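Local coordinates for genome polyprotein (Chicken sicinivirus JSY, PDB 6QWT) that probably copies the viral RNA genome as the 3D RNA-dependent RNA polymerase, cut from the C-terminal end of the polyprotein, at residues 232-237 against 306-311; 336-339 against 345-348. All blocks are in the same frame, centred on the assembly; numbering follows the deposited sequence.

Interaction 1. Residues 232-237 against 306-311; sequences LDYSNF and MVNNIS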
loop_
_atom_site.group_PDB
_atom_site.type_symbol
_atom_site.label_atom_id
_atom_site.label_comp_id
_atom_site.label_asym_id
_atom_site.label_seq_id
_atom_site.Cartn_x
_atom_site.Cartn_y
_atom_site.Cartn_z
ATOM N N LEU A 232 9.263 11.855 -0.407
ATOM C CA LEU A 232 8.353 12.459 0.551
ATOM C C LEU A 232 7.251 11.470 0.883
ATOM O O LEU A 232 7.029 10.487 0.171
ATOM C CB LEU A 232 7.761 13.779 0.040
ATOM C CG LEU A 232 6.979 13.806 -1.271
ATOM C CD1 LEU A 232 5.546 13.332 -1.080
ATOM C CD2 LEU A 232 7.007 15.216 -1.846
ATOM N N ASP A 233 6.570 11.740 1.989
ATOM C CA ASP A 233 5.496 10.894 2.472
ATOM C C ASP A 233 4.298 11.764 2.820
ATOM O O ASP A 233 4.441 12.943 3.154
ATOM C CB ASP A 233 5.938 10.075 3.697
ATOM C CG ASP A 233 4.970 8.958 4.035
ATOM O OD1 ASP A 233 4.411 8.969 5.154
ATOM O OD2 ASP A 233 4.766 8.069 3.181
ATOM N N TYR A 234 3.114 11.178 2.725
ATOM C CA TYR A 234 1.887 11.846 3.124
ATOM C C TYR A 234 1.494 11.399 4.524
ATOM O O TYR A 234 1.666 10.231 4.887
ATOM C CB TYR A 234 0.747 11.539 2.154
ATOM C CG TYR A 234 0.924 12.066 0.746
ATOM C CD1 TYR A 234 1.795 11.451 -0.146
ATOM C CD2 TYR A 234 0.199 13.163 0.301
ATOM C CE1 TYR A 234 1.949 11.925 -1.435
ATOM C CE2 TYR A 234 0.344 13.644 -0.987
ATOM C CZ TYR A 234 1.219 13.022 -1.851
ATOM O OH TYR A 234 1.362 13.501 -3.133
ATOM N N SER A 235 0.966 12.330 5.307
ATOM C CA SER A 235 0.282 12.000 6.548
ATOM C C SER A 235 -1.214 11.971 6.278
ATOM O O SER A 235 -1.767 12.928 5.722
ATOM C CB SER A 235 0.616 13.006 7.651
ATOM O OG SER A 235 0.765 14.313 7.127
ATOM N N ASN A 236 -1.860 10.862 6.643
ATOM C CA ASN A 236 -3.304 10.685 6.455
ATOM C C ASN A 236 -3.693 10.772 4.978
ATOM O O ASN A 236 -4.702 11.380 4.617
ATOM C CB ASN A 236 -4.100 11.694 7.288
ATOM C CG ASN A 236 -3.445 11.987 8.624
ATOM O OD1 ASN A 236 -3.422 11.139 9.518
ATOM N ND2 ASN A 236 -2.909 13.194 8.768
ATOM N N PHE A 237 -2.879 10.149 4.120
ATOM C CA PHE A 237 -3.165 10.124 2.687
ATOM C C PHE A 237 -4.525 9.499 2.401
ATOM O O PHE A 237 -5.275 9.988 1.548
ATOM C CB PHE A 237 -2.058 9.358 1.961
ATOM C CG PHE A 237 -2.107 9.473 0.461
ATOM C CD1 PHE A 237 -2.138 10.716 -0.154
ATOM C CD2 PHE A 237 -2.105 8.336 -0.331
ATOM C CE1 PHE A 237 -2.176 10.823 -1.536
ATOM C CE2 PHE A 237 -2.141 8.435 -1.712
ATOM C CZ PHE A 237 -2.177 9.679 -2.316
ATOM N N MET A 306 -2.003 6.161 -9.080
ATOM C CA MET A 306 -2.457 7.119 -10.077
ATOM C C MET A 306 -2.880 8.427 -9.423
ATOM O O MET A 306 -2.506 9.505 -9.892
ATOM C CB MET A 306 -3.590 6.510 -10.904
ATOM C CG MET A 306 -3.190 5.190 -11.550
ATOM S SD MET A 306 -4.473 4.401 -12.544
ATOM C CE MET A 306 -4.873 5.698 -13.674
ATOM N N VAL A 307 -3.626 8.350 -8.316
ATOM C CA VAL A 307 -4.006 9.554 -7.575
ATOM C C VAL A 307 -2.766 10.343 -7.172
ATOM O O VAL A 307 -2.699 11.567 -7.338
ATOM C CB VAL A 307 -4.852 9.184 -6.344
ATOM C CG1 VAL A 307 -4.943 10.370 -5.384
ATOM C CG2 VAL A 307 -6.233 8.720 -6.761
ATOM N N ASN A 308 -1.768 9.649 -6.629
ATOM C CA ASN A 308 -0.548 10.321 -6.199
ATOM C C ASN A 308 0.169 10.978 -7.374
ATOM O O ASN A 308 0.620 12.124 -7.272
ATOM C CB ASN A 308 0.359 9.312 -5.500
ATOM C CG ASN A 308 1.236 9.946 -4.456
ATOM O OD1 ASN A 308 1.482 11.151 -4.484
ATOM N ND2 ASN A 308 1.681 9.144 -3.495
ATOM N N ASN A 309 0.286 10.265 -8.499
ATOM C CA ASN A 309 0.921 10.840 -9.682
ATOM C C ASN A 309 0.193 12.102 -10.129
ATOM O O ASN A 309 0.820 13.138 -10.379
ATOM C CB ASN A 309 0.954 9.813 -10.817
ATOM C CG ASN A 309 2.214 8.959 -10.807
ATOM O OD1 ASN A 309 3.106 9.128 -11.645
ATOM N ND2 ASN A 309 2.287 8.025 -9.864
ATOM N N ILE A 310 -1.141 12.031 -10.223
ATOM C CA ILE A 310 -1.933 13.174 -10.674
ATOM C C ILE A 310 -1.748 14.357 -9.731
ATOM O O ILE A 310 -1.552 15.500 -10.166
ATOM C CB ILE A 310 -3.420 12.785 -10.788
ATOM C CG1 ILE A 310 -3.599 11.570 -11.702
ATOM C CG2 ILE A 310 -4.250 13.965 -11.262
ATOM C CD1 ILE A 310 -3.795 11.893 -13.132
ATOM N N SER A 311 -1.818 14.102 -8.425
ATOM C CA SER A 311 -1.724 15.182 -7.448
ATOM C C SER A 311 -0.366 15.871 -7.517
ATOM O O SER A 311 -0.285 17.104 -7.543
ATOM C CB SER A 311 -1.992 14.635 -6.047
ATOM O OG SER A 311 -3.244 13.976 -6.006
#
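The polar part of the contact joins Tyr234 to Asn308. OH of Tyr234 lies 2.7 Å from OD1 of Asn308, a weak hydrogen bond; the same hydroxyl is also hydrogen-bonded to Tyr353 OH. The two side chains come from opposite directions, and the amide stands steeply to the tyrosine ring, 72° between the planes. At the other end of the amide, ND2 is hydrogen-bonded to the backbone O of Gly333. That bond is the firmer hold on the amide and probably sets its rotation.

Motif A of the polymerase palm supplies strand 230-235 and the start of helix 237-240. Helix 298-316 is the motif B helix. Gly333 belongs to the Gly-Asp-Asp turn of motif C, so Asn308, on motif B, meets motif A through Tyr234 and Phe237 and is hydrogen-bonded to motif C.

The apolar part belongs to Phe237. Its CG is anti to the backbone N (chi1 -170°), which carries the ring toward helix 298-316. CZ then sits 4.0 Å from CG of Asn308 and 4.2 Å from CG1 of Val307. Within the same segment, CD1 of Phe237 lies 3.3 Å above the Tyr234 ring plane, toward the rim. Val307 also packs on helix 243-256.

Inside helix 298-316, Ser311 OG donates to Val307 O at 2.8 Å, from above the carbonyl plane. That oxygen also accepts from Ser311 N.

Interaction 2. Residues 336-339 against 345-348; sequences VLYA and HPSF
The edge of the Tyr338 ring meets Pro346, whose N lies near the ring plane. Trp230 meets the same tyrosine ring with the planes about 30° apart. The His345 ring has Pro346 CD over one face, 3.3 Å above the plane and displaced toward the rim. CA of Ser347 lies at the histidine edge, in plane. Trp230 makes an edge-to-face pair with His345 as well, so one tryptophan serves both rings.

The closest approaches across the segments are made by the tyrosine hydroxyl. Tyr338 OH is 3.1 Å from N of Pro346, but the proline nitrogen has no hydrogen to give. The same oxygen is 3.3 Å from CD of Pro346 and 3.4 Å from C of His345. Its polar partner is the backbone O of Ile344, to which it is hydrogen-bonded. CG of Tyr338 is placed between the backbone N and the carbonyl carbon (chi1 80°), and the ring reaches from the strand to the helix start.

His345 is the N-cap of helix 346-356. Its ND1 accepts from Ser347 N at 3.0 Å. The bond is fairly straight, 163°, with the donor somewhat tilted from the ring plane. NE2 is hydrogen-bonded to Pro371 O, consistent with a neutral ring protonated there. Phe348 N closes the first turn on His345 O.

Strand 335-340 lies between strands 327-332 and 230-235 in the antiparallel palm sheet. From it a short loop leads into helix 346-356, which by its place after motif C probably belongs to motif D.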
loop_
_atom_site.group_PDB
_atom_site.type_symbol
_atom_site.label_atom_id
_atom_site.label_comp_id
_atom_site.label_asym_id
_atom_site.label_seq_id
_atom_site.Cartn_x
_atom_site.Cartn_y
_atom_site.Cartn_z
ATOM N N VAL A 336 6.655 8.031 -2.236
ATOM C CA VAL A 336 6.918 8.744 -3.480
ATOM C C VAL A 336 8.407 8.968 -3.630
ATOM O O VAL A 336 9.084 9.440 -2.708
ATOM C CB VAL A 336 6.207 10.111 -3.553
ATOM C CG1 VAL A 336 6.782 10.900 -4.744
ATOM C CG2 VAL A 336 4.726 9.917 -3.659
ATOM N N LEU A 337 8.893 8.666 -4.826
ATOM C CA LEU A 337 10.113 9.261 -5.333
ATOM C C LEU A 337 9.786 10.110 -6.553
ATOM O O LEU A 337 8.957 9.722 -7.380
ATOM C CB LEU A 337 11.166 8.200 -5.711
ATOM C CG LEU A 337 11.664 7.231 -4.638
ATOM C CD1 LEU A 337 12.714 6.298 -5.244
ATOM C CD2 LEU A 337 12.237 7.998 -3.467
ATOM N N TYR A 338 10.439 11.265 -6.684
ATOM C CA TYR A 338 10.259 12.070 -7.887
ATOM C C TYR A 338 11.547 12.821 -8.187
ATOM O O TYR A 338 12.390 13.031 -7.311
ATOM C CB TYR A 338 9.067 13.031 -7.756
ATOM C CG TYR A 338 9.327 14.300 -6.971
ATOM C CD1 TYR A 338 9.876 15.419 -7.587
ATOM C CD2 TYR A 338 8.989 14.394 -5.625
ATOM C CE1 TYR A 338 10.104 16.584 -6.884
ATOM C CE2 TYR A 338 9.214 15.559 -4.916
ATOM C CZ TYR A 338 9.772 16.650 -5.550
ATOM O OH TYR A 338 9.997 17.813 -4.849
ATOM N N ALA A 339 11.683 13.216 -9.449
ATOM C CA ALA A 339 12.819 13.993 -9.908
ATOM C C ALA A 339 12.385 14.788 -11.128
ATOM O O ALA A 339 11.673 14.266 -11.991
ATOM C CB ALA A 339 14.008 13.087 -10.243
ATOM N N HIS A 345 11.907 21.723 -5.577
ATOM C CA HIS A 345 12.096 21.339 -4.187
ATOM C C HIS A 345 10.761 20.924 -3.571
ATOM O O HIS A 345 9.722 21.516 -3.881
ATOM C CB HIS A 345 12.710 22.496 -3.400
ATOM C CG HIS A 345 13.332 22.090 -2.100
ATOM N ND1 HIS A 345 12.614 22.009 -0.925
ATOM C CD2 HIS A 345 14.606 21.759 -1.787
ATOM C CE1 HIS A 345 13.419 21.640 0.055
ATOM N NE2 HIS A 345 14.633 21.481 -0.441
ATOM N N PRO A 346 10.749 19.906 -2.706
ATOM C CA PRO A 346 9.487 19.500 -2.064
ATOM C C PRO A 346 8.867 20.586 -1.206
ATOM O O PRO A 346 7.685 20.471 -0.855
ATOM C CB PRO A 346 9.890 18.279 -1.223
ATOM C CG PRO A 346 11.375 18.355 -1.103
ATOM C CD PRO A 346 11.857 19.002 -2.359
ATOM N N SER A 347 9.620 21.628 -0.847
ATOM C CA SER A 347 9.015 22.794 -0.208
ATOM C C SER A 347 7.925 23.390 -1.086
ATOM O O SER A 347 6.846 23.747 -0.597
ATOM C CB SER A 347 10.083 23.845 0.089
ATOM O OG SER A 347 10.651 23.641 1.367
ATOM N N PHE A 348 8.189 23.495 -2.389
ATOM C CA PHE A 348 7.213 24.073 -3.307
ATOM C C PHE A 348 5.951 23.222 -3.379
ATOM O O PHE A 348 4.836 23.754 -3.376
ATOM C CB PHE A 348 7.842 24.228 -4.692
ATOM C CG PHE A 348 6.922 24.824 -5.715
ATOM C CD1 PHE A 348 6.109 24.014 -6.497
ATOM C CD2 PHE A 348 6.874 26.196 -5.903
ATOM C CE1 PHE A 348 5.263 24.562 -7.441
ATOM C CE2 PHE A 348 6.033 26.749 -6.850
ATOM C CZ PHE A 348 5.226 25.932 -7.618
#

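Interaction 1 comes first along the chain and closes before interaction 2 opens. Their centres are about 11 Å apart, on the same side of the chain's centre. Both use the antiparallel sheet of the palm, in which strands 230-235 and 335-340 are neighbours. They also touch: CD2 of Leu232 packs 3.8 Å from CE2 of Tyr338, and Val336 rests against Asn308. Interaction 1 brings helix 298-316 to the sheet, and interaction 2 sets the start of helix 346-356 beside strand 335-340. Tyr353 of that second helix returns to Tyr234. Together they pack elements of motifs A, B and C, and probably D, against one another in the palm.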